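Local atomic coordinates of accelerated cell death 11 (Arabidopsis thaliana, PDB entry 4NT1), a protein that selectively transfers ceramide-1-phosphate and phytoceramide-1-phosphate between membranes and does not transport ceramide or glycosphingolipids. Residues Thr99-Arg107 against Phe198-Trp207; Glu31-His39 against Leu69-Leu79. All coordinates share one frame; numbering follows the deposited sequence.

Overall arrangement
Following the chain from the N terminus, interaction 2 comes first. It brings the start of helix 34-51 against the end of helix 67-72 and the start of helix 79-88, and so closes a loop of about thirty residues. Interaction 1 follows in series, without nesting or crossing. It closes a much longer, mostly helical loop of 90 residues by folding the end of helix 173-199 and the tail that follows it back against helix 98-121. The two centres are 16 Å apart, yet the contacts touch: L102 and V105 of helix 98-121 pack on F37, L69 and L79. Helix 98-121 thus lies between the sodium site of interaction 2 and the C-terminal carboxylate held in interaction 1.

Interaction 1 (Thr99-Arg107 against Phe198-Trp207); sequences TRNLLRVKR and FLSKQLGIDW
L103 and the W207 indole form the tight part of this contact. Methyl CD2 of L103 sits over the centre of the six-membered ring of W207, 3.7 Å from its centroid. The other methyl, CD1, lies over one face of the F198 ring, offset toward its rim. T99 adds its CG2, 3.5 Å from CE2 of F198. W207 has its CG between backbone N and carbonyl carbon (chi1 49°), which turns the indole back over the helix beside the residue's own terminal carboxylate. R104 grips that carboxylate end-on: NH1 meets O of W207 at 2.9 Å, almost straight at 175°, and NH2 meets OXT. R107 NH2 reaches OXT of W207 at 2.7 Å and also takes I205 O. Two salt bridges thus share one oxygen. A water bridges K106 NZ, R107 NE and I205 O in this packed part. The solvent side is looser: partly exposed R100 reaches W207 O from NH1 through a water, and D206 is exposed. R100 and R104 belong to the ceramide-1-phosphate site and probably meet its phosphate. In this lipid-free structure the salt bridge to W207 probably helps position R104. The tail runs across helix 98-121, with M83 of helix 79-88 against F198 and D195 of helix 173-199 paired with K106.

Interaction 2 (Glu31-His39 against Leu69-Leu79); sequences EVPVTQFSH and LVRASSSISTL. With NA (sodium ion), chain E.
The F37 ring takes L79 CD1 over the centre of one face, 4.2 Å from the ring centroid, while L69 CD1 lies at its edge. F37 CG is anti to the backbone N (chi1 173°), which carries the ring toward 69-79. The H39 imidazole has T35 CG2 of its own helix over one face, offset toward the rim, and V70 CG1 approaches it obliquely. V34 fills the middle. Its CG1 rests on CB of S73, and its CG2 lies 3.7 Å from CG2 of I76 and close to the T78 carbonyl. V32 CG1 packs on L79 CD1. Two backbone bonds join the segments: L79 N to V32 O at 3.0 Å, nearly along the C=O axis, and V34 N to S77 O at 2.9 Å. They flank P33 and T78, which form a single beta bridge in an otherwise helical GLTP fold. Both residues stand at N-cap positions, so the bridge ties together the starts of helices 34-51 and 79-88. T78 OG1 caps V81 N, and a water links it to E31 OE2. Beside the bridge a sodium ion is bound by S73 O at 2.5 Å, by T35 OG1, by I76 O and by two waters. One of these waters also accepts from T35 N and donates to S77 O. S73 OG donates to V70 O within the turn and accepts from a further water. L194 of helix 173-199 packs on F37, and L21 and V25 of helix 10-25 pack on V32.

Interaction 1 (Thr99-Arg107 against Phe198-Trp207)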
loop_
_atom_site.group_PDB
_atom_site.type_symbol
_atom_site.label_atom_id
_atom_site.label_comp_id
_atom_site.label_asym_id
_atom_site.label_seq_id
_atom_site.Cartn_x
_atom_site.Cartn_y
_atom_site.Cartn_z
ATOM N N THR A 99 -13.306 -8.178 -1.731
ATOM C CA THR A 99 -13.489 -6.835 -1.203
ATOM C C THR A 99 -12.774 -6.672 0.136
ATOM O O THR A 99 -12.172 -5.631 0.408
ATOM C CB THR A 99 -14.968 -6.499 -1.065
ATOM O OG1 THR A 99 -15.570 -6.508 -2.364
ATOM C CG2 THR A 99 -15.151 -5.130 -0.438
ATOM N N ARG A 100 -12.820 -7.710 0.962
ATOM C CA ARG A 100 -12.052 -7.708 2.208
ATOM C C ARG A 100 -10.557 -7.594 1.916
ATOM O O ARG A 100 -9.841 -6.818 2.560
ATOM C CB ARG A 100 -12.348 -8.973 3.024
ATOM C CG ARG A 100 -11.554 -9.084 4.324
ATOM C CD ARG A 100 -12.088 -10.228 5.193
ATOM N NE ARG A 100 -11.328 -10.371 6.430
ATOM C CZ ARG A 100 -11.739 -9.938 7.615
ATOM N NH1 ARG A 100 -12.920 -9.341 7.738
ATOM N NH2 ARG A 100 -10.973 -10.113 8.681
ATOM N N ASN A 101 -10.079 -8.370 0.950
ATOM C CA ASN A 101 -8.666 -8.316 0.607
ATOM C C ASN A 101 -8.292 -6.966 0.013
ATOM O O ASN A 101 -7.225 -6.432 0.306
ATOM C CB ASN A 101 -8.274 -9.489 -0.281
ATOM C CG ASN A 101 -8.315 -10.802 0.479
ATOM O OD1 ASN A 101 -8.239 -10.809 1.706
ATOM N ND2 ASN A 101 -8.433 -11.902 -0.231
ATOM N N LEU A 102 -9.203 -6.385 -0.767
ATOM C CA LEU A 102 -8.997 -5.034 -1.286
ATOM C C LEU A 102 -8.781 -4.012 -0.173
ATOM O O LEU A 102 -7.895 -3.157 -0.277
ATOM C CB LEU A 102 -10.162 -4.599 -2.184
ATOM C CG LEU A 102 -10.036 -3.188 -2.772
ATOM C CD1 LEU A 102 -8.781 -3.046 -3.660
ATOM C CD2 LEU A 102 -11.285 -2.817 -3.559
ATOM N N LEU A 103 -9.606 -4.074 0.874
ATOM C CA LEU A 103 -9.467 -3.150 1.987
ATOM C C LEU A 103 -8.086 -3.299 2.629
ATOM O O LEU A 103 -7.439 -2.306 2.970
ATOM C CB LEU A 103 -10.588 -3.366 3.007
ATOM C CG LEU A 103 -10.634 -2.431 4.211
ATOM C CD1 LEU A 103 -10.689 -0.984 3.750
ATOM C CD2 LEU A 103 -11.842 -2.776 5.073
ATOM N N ARG A 104 -7.630 -4.536 2.798
ATOM C CA ARG A 104 -6.307 -4.764 3.373
ATOM C C ARG A 104 -5.185 -4.214 2.478
ATOM O O ARG A 104 -4.229 -3.583 2.969
ATOM C CB ARG A 104 -6.072 -6.249 3.678
ATOM C CG ARG A 104 -6.556 -6.663 5.068
ATOM C CD ARG A 104 -7.983 -7.155 5.049
ATOM N NE ARG A 104 -8.483 -7.396 6.400
ATOM C CZ ARG A 104 -9.463 -6.700 6.969
ATOM N NH1 ARG A 104 -9.855 -6.987 8.202
ATOM N NH2 ARG A 104 -10.065 -5.725 6.302
ATOM N N VAL A 105 -5.314 -4.425 1.173
ATOM C CA VAL A 105 -4.328 -3.916 0.227
ATOM C C VAL A 105 -4.303 -2.387 0.260
ATOM O O VAL A 105 -3.239 -1.774 0.313
ATOM C CB VAL A 105 -4.580 -4.441 -1.192
ATOM C CG1 VAL A 105 -3.718 -3.685 -2.191
ATOM C CG2 VAL A 105 -4.275 -5.936 -1.245
ATOM N N LYS A 106 -5.477 -1.770 0.274
ATOM C CA LYS A 106 -5.546 -0.309 0.367
ATOM C C LYS A 106 -4.723 0.214 1.554
ATOM O O LYS A 106 -3.992 1.210 1.435
ATOM C CB LYS A 106 -7.001 0.150 0.489
ATOM C CG LYS A 106 -7.204 1.672 0.404
ATOM C CD LYS A 106 -7.082 2.352 1.756
ATOM C CE LYS A 106 -8.131 1.810 2.738
ATOM N NZ LYS A 106 -8.283 2.723 3.911
ATOM N N ARG A 107 -4.836 -0.447 2.703
ATOM C CA ARG A 107 -4.103 0.011 3.881
ATOM C C ARG A 107 -2.590 -0.023 3.661
ATOM O O ARG A 107 -1.868 0.888 4.086
ATOM C CB ARG A 107 -4.505 -0.796 5.123
ATOM C CG ARG A 107 -5.924 -0.510 5.578
ATOM C CD ARG A 107 -6.384 -1.501 6.628
ATOM N NE ARG A 107 -7.763 -1.240 7.030
ATOM C CZ ARG A 107 -8.535 -2.113 7.667
ATOM N NH1 ARG A 107 -8.067 -3.318 7.982
ATOM N NH2 ARG A 107 -9.774 -1.772 8.000
ATOM N N PHE A 198 -15.931 2.004 -1.031
ATOM C CA PHE A 198 -16.493 1.439 0.199
ATOM C C PHE A 198 -17.542 2.375 0.802
ATOM O O PHE A 198 -18.654 1.954 1.127
ATOM C CB PHE A 198 -15.394 1.153 1.241
ATOM C CG PHE A 198 -14.526 -0.033 0.908
ATOM C CD1 PHE A 198 -13.511 0.073 -0.033
ATOM C CD2 PHE A 198 -14.734 -1.261 1.537
ATOM C CE1 PHE A 198 -12.712 -1.018 -0.341
ATOM C CE2 PHE A 198 -13.941 -2.359 1.234
ATOM C CZ PHE A 198 -12.929 -2.239 0.289
ATOM N N LEU A 199 -17.180 3.645 0.953
ATOM C CA LEU A 199 -18.035 4.607 1.640
ATOM C C LEU A 199 -19.328 4.925 0.895
ATOM O O LEU A 199 -20.363 5.159 1.520
ATOM C CB LEU A 199 -17.265 5.901 1.927
ATOM C CG LEU A 199 -16.014 5.719 2.784
ATOM C CD1 LEU A 199 -15.209 7.013 2.838
ATOM C CD2 LEU A 199 -16.384 5.245 4.168
ATOM N N SER A 200 -19.267 4.929 -0.432
ATOM C CA SER A 200 -20.436 5.230 -1.259
ATOM C C SER A 200 -21.440 4.081 -1.248
ATOM O O SER A 200 -22.600 4.252 -1.634
ATOM C CB SER A 200 -20.015 5.544 -2.698
ATOM O OG SER A 200 -19.482 4.399 -3.348
ATOM N N LYS A 201 -20.991 2.910 -0.809
ATOM C CA LYS A 201 -21.881 1.757 -0.670
ATOM C C LYS A 201 -22.157 1.441 0.799
ATOM O O LYS A 201 -22.655 0.362 1.127
ATOM C CB LYS A 201 -21.302 0.534 -1.384
ATOM C CG LYS A 201 -21.276 0.670 -2.906
ATOM C CD LYS A 201 -22.675 0.968 -3.447
ATOM C CE LYS A 201 -22.744 0.817 -4.962
ATOM N NZ LYS A 201 -21.896 1.811 -5.681
ATOM N N GLN A 202 -21.824 2.385 1.675
ATOM C CA GLN A 202 -22.057 2.234 3.115
ATOM C C GLN A 202 -21.401 0.990 3.712
ATOM O O GLN A 202 -21.948 0.387 4.636
ATOM C CB GLN A 202 -23.562 2.192 3.420
ATOM C CG GLN A 202 -24.291 3.506 3.178
ATOM C CD GLN A 202 -24.632 3.719 1.715
ATOM O OE1 GLN A 202 -25.034 2.784 1.015
ATOM N NE2 GLN A 202 -24.472 4.951 1.244
ATOM N N LEU A 203 -20.230 0.608 3.206
ATOM C CA LEU A 203 -19.597 -0.623 3.658
ATOM C C LEU A 203 -18.656 -0.438 4.847
ATOM O O LEU A 203 -18.275 -1.413 5.487
ATOM C CB LEU A 203 -18.819 -1.275 2.512
ATOM C CG LEU A 203 -19.559 -1.547 1.205
ATOM C CD1 LEU A 203 -18.628 -2.251 0.205
ATOM C CD2 LEU A 203 -20.809 -2.374 1.465
ATOM N N GLY A 204 -18.250 0.803 5.107
ATOM C CA GLY A 204 -17.266 1.093 6.131
ATOM C C GLY A 204 -15.870 0.748 5.649
ATOM O O GLY A 204 -15.725 0.002 4.679
ATOM N N ILE A 205 -14.844 1.276 6.321
ATOM C CA ILE A 205 -13.464 0.948 5.969
ATOM C C ILE A 205 -12.618 0.582 7.182
ATOM O O ILE A 205 -11.405 0.419 7.073
ATOM C CB ILE A 205 -12.774 2.108 5.206
ATOM C CG1 ILE A 205 -12.672 3.351 6.098
ATOM C CG2 ILE A 205 -13.509 2.405 3.913
ATOM C CD1 ILE A 205 -11.941 4.519 5.441
ATOM N N ASP A 206 -13.253 0.435 8.339
ATOM C CA ASP A 206 -12.488 0.235 9.566
ATOM C C ASP A 206 -12.546 -1.204 10.094
ATOM O O ASP A 206 -12.119 -1.486 11.216
ATOM C CB ASP A 206 -12.918 1.268 10.626
ATOM C CG ASP A 206 -12.584 2.708 10.216
ATOM O OD1 ASP A 206 -11.445 2.959 9.757
ATOM O OD2 ASP A 206 -13.466 3.585 10.339
ATOM N N TRP A 207 -13.044 -2.117 9.261
ATOM C CA TRP A 207 -13.203 -3.518 9.663
ATOM C C TRP A 207 -12.107 -4.432 9.117
ATOM O O TRP A 207 -12.032 -5.609 9.487
ATOM C CB TRP A 207 -14.584 -4.058 9.258
ATOM C CG TRP A 207 -14.958 -3.775 7.827
ATOM C CD1 TRP A 207 -15.592 -2.668 7.357
ATOM C CD2 TRP A 207 -14.724 -4.618 6.687
ATOM N NE1 TRP A 207 -15.768 -2.761 6.000
ATOM C CE2 TRP A 207 -15.244 -3.948 5.562
ATOM C CE3 TRP A 207 -14.134 -5.875 6.509
ATOM C CZ2 TRP A 207 -15.195 -4.490 4.275
ATOM C CZ3 TRP A 207 -14.074 -6.410 5.232
ATOM C CH2 TRP A 207 -14.608 -5.720 4.129
ATOM O OXT TRP A 207 -11.284 -4.034 8.289
HETATM O O HOH W 1 -13.598 -7.850 10.596
HETATM O O HOH W 2 -9.046 1.418 6.301
#

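Interaction 2 (Glu31-His39 against Leu69-Leu79)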
loop_
_atom_site.group_PDB
_atom_site.type_symbol
_atom_site.label_atom_id
_atom_site.label_comp_id
_atom_site.label_asym_id
_atom_site.label_seq_id
_atom_site.Cartn_x
_atom_site.Cartn_y
_atom_site.Cartn_z
ATOM N N GLU A 31 -12.370 3.181 -14.909
ATOM C CA GLU A 31 -12.501 1.746 -14.693
ATOM C C GLU A 31 -11.129 1.192 -14.363
ATOM O O GLU A 31 -10.228 1.203 -15.204
ATOM C CB GLU A 31 -13.044 1.061 -15.942
ATOM C CG GLU A 31 -14.484 1.414 -16.267
ATOM C CD GLU A 31 -15.033 0.567 -17.399
ATOM O OE1 GLU A 31 -14.743 0.879 -18.573
ATOM O OE2 GLU A 31 -15.739 -0.421 -17.110
ATOM N N VAL A 32 -10.958 0.748 -13.122
ATOM C CA VAL A 32 -9.681 0.216 -12.691
ATOM C C VAL A 32 -9.654 -1.294 -12.897
ATOM O O VAL A 32 -10.393 -2.032 -12.228
ATOM C CB VAL A 32 -9.417 0.521 -11.221
ATOM C CG1 VAL A 32 -8.050 -0.026 -10.810
ATOM C CG2 VAL A 32 -9.531 2.024 -10.948
ATOM N N PRO A 33 -8.818 -1.762 -13.835
ATOM C CA PRO A 33 -8.747 -3.199 -14.097
ATOM C C PRO A 33 -8.096 -3.901 -12.925
ATOM O O PRO A 33 -7.140 -3.375 -12.347
ATOM C CB PRO A 33 -7.839 -3.290 -15.329
ATOM C CG PRO A 33 -7.866 -1.926 -15.942
ATOM C CD PRO A 33 -8.012 -0.981 -14.793
ATOM N N VAL A 34 -8.618 -5.067 -12.561
ATOM C CA VAL A 34 -8.124 -5.727 -11.366
ATOM C C VAL A 34 -6.728 -6.296 -11.589
ATOM O O VAL A 34 -5.886 -6.246 -10.694
ATOM C CB VAL A 34 -9.111 -6.804 -10.841
ATOM C CG1 VAL A 34 -8.602 -7.399 -9.533
ATOM C CG2 VAL A 34 -10.486 -6.188 -10.631
ATOM N N THR A 35 -6.479 -6.811 -12.789
ATOM C CA THR A 35 -5.168 -7.363 -13.113
ATOM C C THR A 35 -4.124 -6.256 -13.007
ATOM O O THR A 35 -3.161 -6.388 -12.254
ATOM C CB THR A 35 -5.145 -8.036 -14.507
ATOM O OG1 THR A 35 -6.099 -9.103 -14.534
ATOM C CG2 THR A 35 -3.754 -8.606 -14.830
ATOM N N GLN A 36 -4.331 -5.153 -13.726
ATOM C CA GLN A 36 -3.387 -4.024 -13.660
ATOM C C GLN A 36 -3.150 -3.534 -12.234
ATOM O O GLN A 36 -2.002 -3.328 -11.815
ATOM C CB GLN A 36 -3.880 -2.848 -14.504
ATOM C CG GLN A 36 -2.934 -1.653 -14.465
ATOM C CD GLN A 36 -3.262 -0.631 -15.540
ATOM O OE1 GLN A 36 -4.115 -0.871 -16.406
ATOM N NE2 GLN A 36 -2.598 0.520 -15.486
ATOM N N PHE A 37 -4.245 -3.313 -11.507
ATOM C CA PHE A 37 -4.172 -2.867 -10.115
ATOM C C PHE A 37 -3.374 -3.843 -9.252
ATOM O O PHE A 37 -2.456 -3.446 -8.534
ATOM C CB PHE A 37 -5.580 -2.702 -9.558
ATOM C CG PHE A 37 -5.628 -2.406 -8.083
ATOM C CD1 PHE A 37 -5.403 -1.120 -7.613
ATOM C CD2 PHE A 37 -5.907 -3.416 -7.173
ATOM C CE1 PHE A 37 -5.446 -0.843 -6.254
ATOM C CE2 PHE A 37 -5.950 -3.147 -5.806
ATOM C CZ PHE A 37 -5.725 -1.861 -5.348
ATOM N N SER A 38 -3.704 -5.127 -9.331
ATOM C CA SER A 38 -3.039 -6.095 -8.457
ATOM C C SER A 38 -1.541 -6.204 -8.772
ATOM O O SER A 38 -0.708 -6.311 -7.861
ATOM C CB SER A 38 -3.739 -7.460 -8.503
ATOM O OG SER A 38 -3.605 -8.069 -9.780
ATOM N N HIS A 39 -1.197 -6.151 -10.057
ATOM C CA HIS A 39 0.205 -6.145 -10.466
ATOM C C HIS A 39 0.978 -4.941 -9.904
ATOM O O HIS A 39 2.111 -5.087 -9.435
ATOM C CB HIS A 39 0.328 -6.174 -11.996
ATOM C CG HIS A 39 0.029 -7.512 -12.604
ATOM N ND1 HIS A 39 0.429 -7.857 -13.877
ATOM C CD2 HIS A 39 -0.641 -8.585 -12.117
ATOM C CE1 HIS A 39 0.026 -9.087 -14.145
ATOM N NE2 HIS A 39 -0.620 -9.553 -13.091
ATOM N N LEU A 69 -5.200 -11.416 -4.685
ATOM C CA LEU A 69 -5.885 -10.643 -5.711
ATOM C C LEU A 69 -5.287 -10.896 -7.103
ATOM O O LEU A 69 -6.013 -10.946 -8.088
ATOM C CB LEU A 69 -5.877 -9.140 -5.387
ATOM C CG LEU A 69 -6.823 -8.676 -4.279
ATOM C CD1 LEU A 69 -6.759 -7.159 -4.104
ATOM C CD2 LEU A 69 -8.254 -9.124 -4.567
ATOM N N VAL A 70 -3.967 -11.037 -7.175
ATOM C CA VAL A 70 -3.316 -11.323 -8.452
ATOM C C VAL A 70 -3.848 -12.648 -8.989
ATOM O O VAL A 70 -4.276 -12.736 -10.143
ATOM C CB VAL A 70 -1.785 -11.400 -8.325
ATOM C CG1 VAL A 70 -1.175 -11.944 -9.621
ATOM C CG2 VAL A 70 -1.214 -10.028 -7.995
ATOM N N ARG A 71 -3.838 -13.667 -8.136
ATOM C CA ARG A 71 -4.363 -14.976 -8.513
ATOM C C ARG A 71 -5.800 -14.865 -9.001
ATOM O O ARG A 71 -6.146 -15.409 -10.054
ATOM C CB ARG A 71 -4.288 -15.961 -7.341
ATOM C CG ARG A 71 -4.666 -17.395 -7.712
ATOM C CD ARG A 71 -4.506 -18.346 -6.523
ATOM N NE ARG A 71 -3.217 -18.170 -5.860
ATOM C CZ ARG A 71 -3.061 -17.572 -4.683
ATOM N NH1 ARG A 71 -4.117 -17.103 -4.034
ATOM N NH2 ARG A 71 -1.851 -17.444 -4.153
ATOM N N ALA A 72 -6.625 -14.142 -8.253
ATOM C CA ALA A 72 -8.046 -14.009 -8.576
ATOM C C ALA A 72 -8.323 -13.125 -9.795
ATOM O O ALA A 72 -9.343 -13.273 -10.464
ATOM C CB ALA A 72 -8.813 -13.486 -7.361
ATOM N N SER A 73 -7.409 -12.206 -10.079
ATOM C CA SER A 73 -7.628 -11.207 -11.115
ATOM C C SER A 73 -7.923 -11.797 -12.496
ATOM O O SER A 73 -8.466 -11.107 -13.353
ATOM C CB SER A 73 -6.437 -10.234 -11.192
ATOM O OG SER A 73 -5.286 -10.862 -11.728
ATOM N N SER A 74 -7.571 -13.061 -12.720
ATOM C CA SER A 74 -7.780 -13.663 -14.041
ATOM C C SER A 74 -9.263 -13.777 -14.399
ATOM O O SER A 74 -9.617 -13.936 -15.564
ATOM C CB SER A 74 -7.098 -15.028 -14.139
ATOM O OG SER A 74 -7.581 -15.900 -13.132
ATOM N N SER A 75 -10.126 -13.668 -13.397
ATOM C CA SER A 75 -11.565 -13.821 -13.600
ATOM C C SER A 75 -12.369 -12.571 -13.252
ATOM O O SER A 75 -13.602 -12.612 -13.213
ATOM C CB SER A 75 -12.086 -14.991 -12.758
ATOM O OG SER A 75 -11.917 -14.722 -11.372
ATOM N N ILE A 76 -11.689 -11.454 -12.993
ATOM C CA ILE A 76 -12.404 -10.247 -12.586
ATOM C C ILE A 76 -12.012 -9.086 -13.480
ATOM O O ILE A 76 -10.839 -8.897 -13.732
ATOM C CB ILE A 76 -12.028 -9.851 -11.159
ATOM C CG1 ILE A 76 -11.898 -11.092 -10.268
ATOM C CG2 ILE A 76 -13.041 -8.854 -10.603
ATOM C CD1 ILE A 76 -11.279 -10.798 -8.902
ATOM N N SER A 77 -12.972 -8.293 -13.940
ATOM C CA SER A 77 -12.636 -7.182 -14.833
ATOM C C SER A 77 -12.166 -5.948 -14.081
ATOM O O SER A 77 -10.989 -5.570 -14.173
ATOM C CB SER A 77 -13.816 -6.819 -15.735
ATOM O OG SER A 77 -14.950 -6.467 -14.970
ATOM N N THR A 78 -13.075 -5.323 -13.334
ATOM C CA THR A 78 -12.767 -4.044 -12.689
ATOM C C THR A 78 -13.078 -4.082 -11.192
ATOM O O THR A 78 -13.834 -4.935 -10.739
ATOM C CB THR A 78 -13.593 -2.884 -13.284
ATOM O OG1 THR A 78 -14.984 -3.055 -12.941
ATOM C CG2 THR A 78 -13.433 -2.830 -14.805
ATOM N N LEU A 79 -12.505 -3.144 -10.436
ATOM C CA LEU A 79 -12.723 -3.103 -8.994
ATOM C C LEU A 79 -14.192 -2.909 -8.646
ATOM O O LEU A 79 -14.694 -3.511 -7.696
ATOM C CB LEU A 79 -11.861 -2.022 -8.322
ATOM C CG LEU A 79 -10.347 -2.247 -8.327
ATOM C CD1 LEU A 79 -9.611 -1.058 -7.738
ATOM C CD2 LEU A 79 -9.962 -3.523 -7.574
HETATM NA NA NA E . -8.582 -9.514 -15.253
HETATM O O HOH W 3 -16.675 -1.527 -14.505
HETATM O O HOH W 4 -8.532 -7.216 -14.935
HETATM O O HOH W 5 -4.741 -12.112 -14.280
HETATM O O HOH W 6 -10.293 -8.581 -17.203
#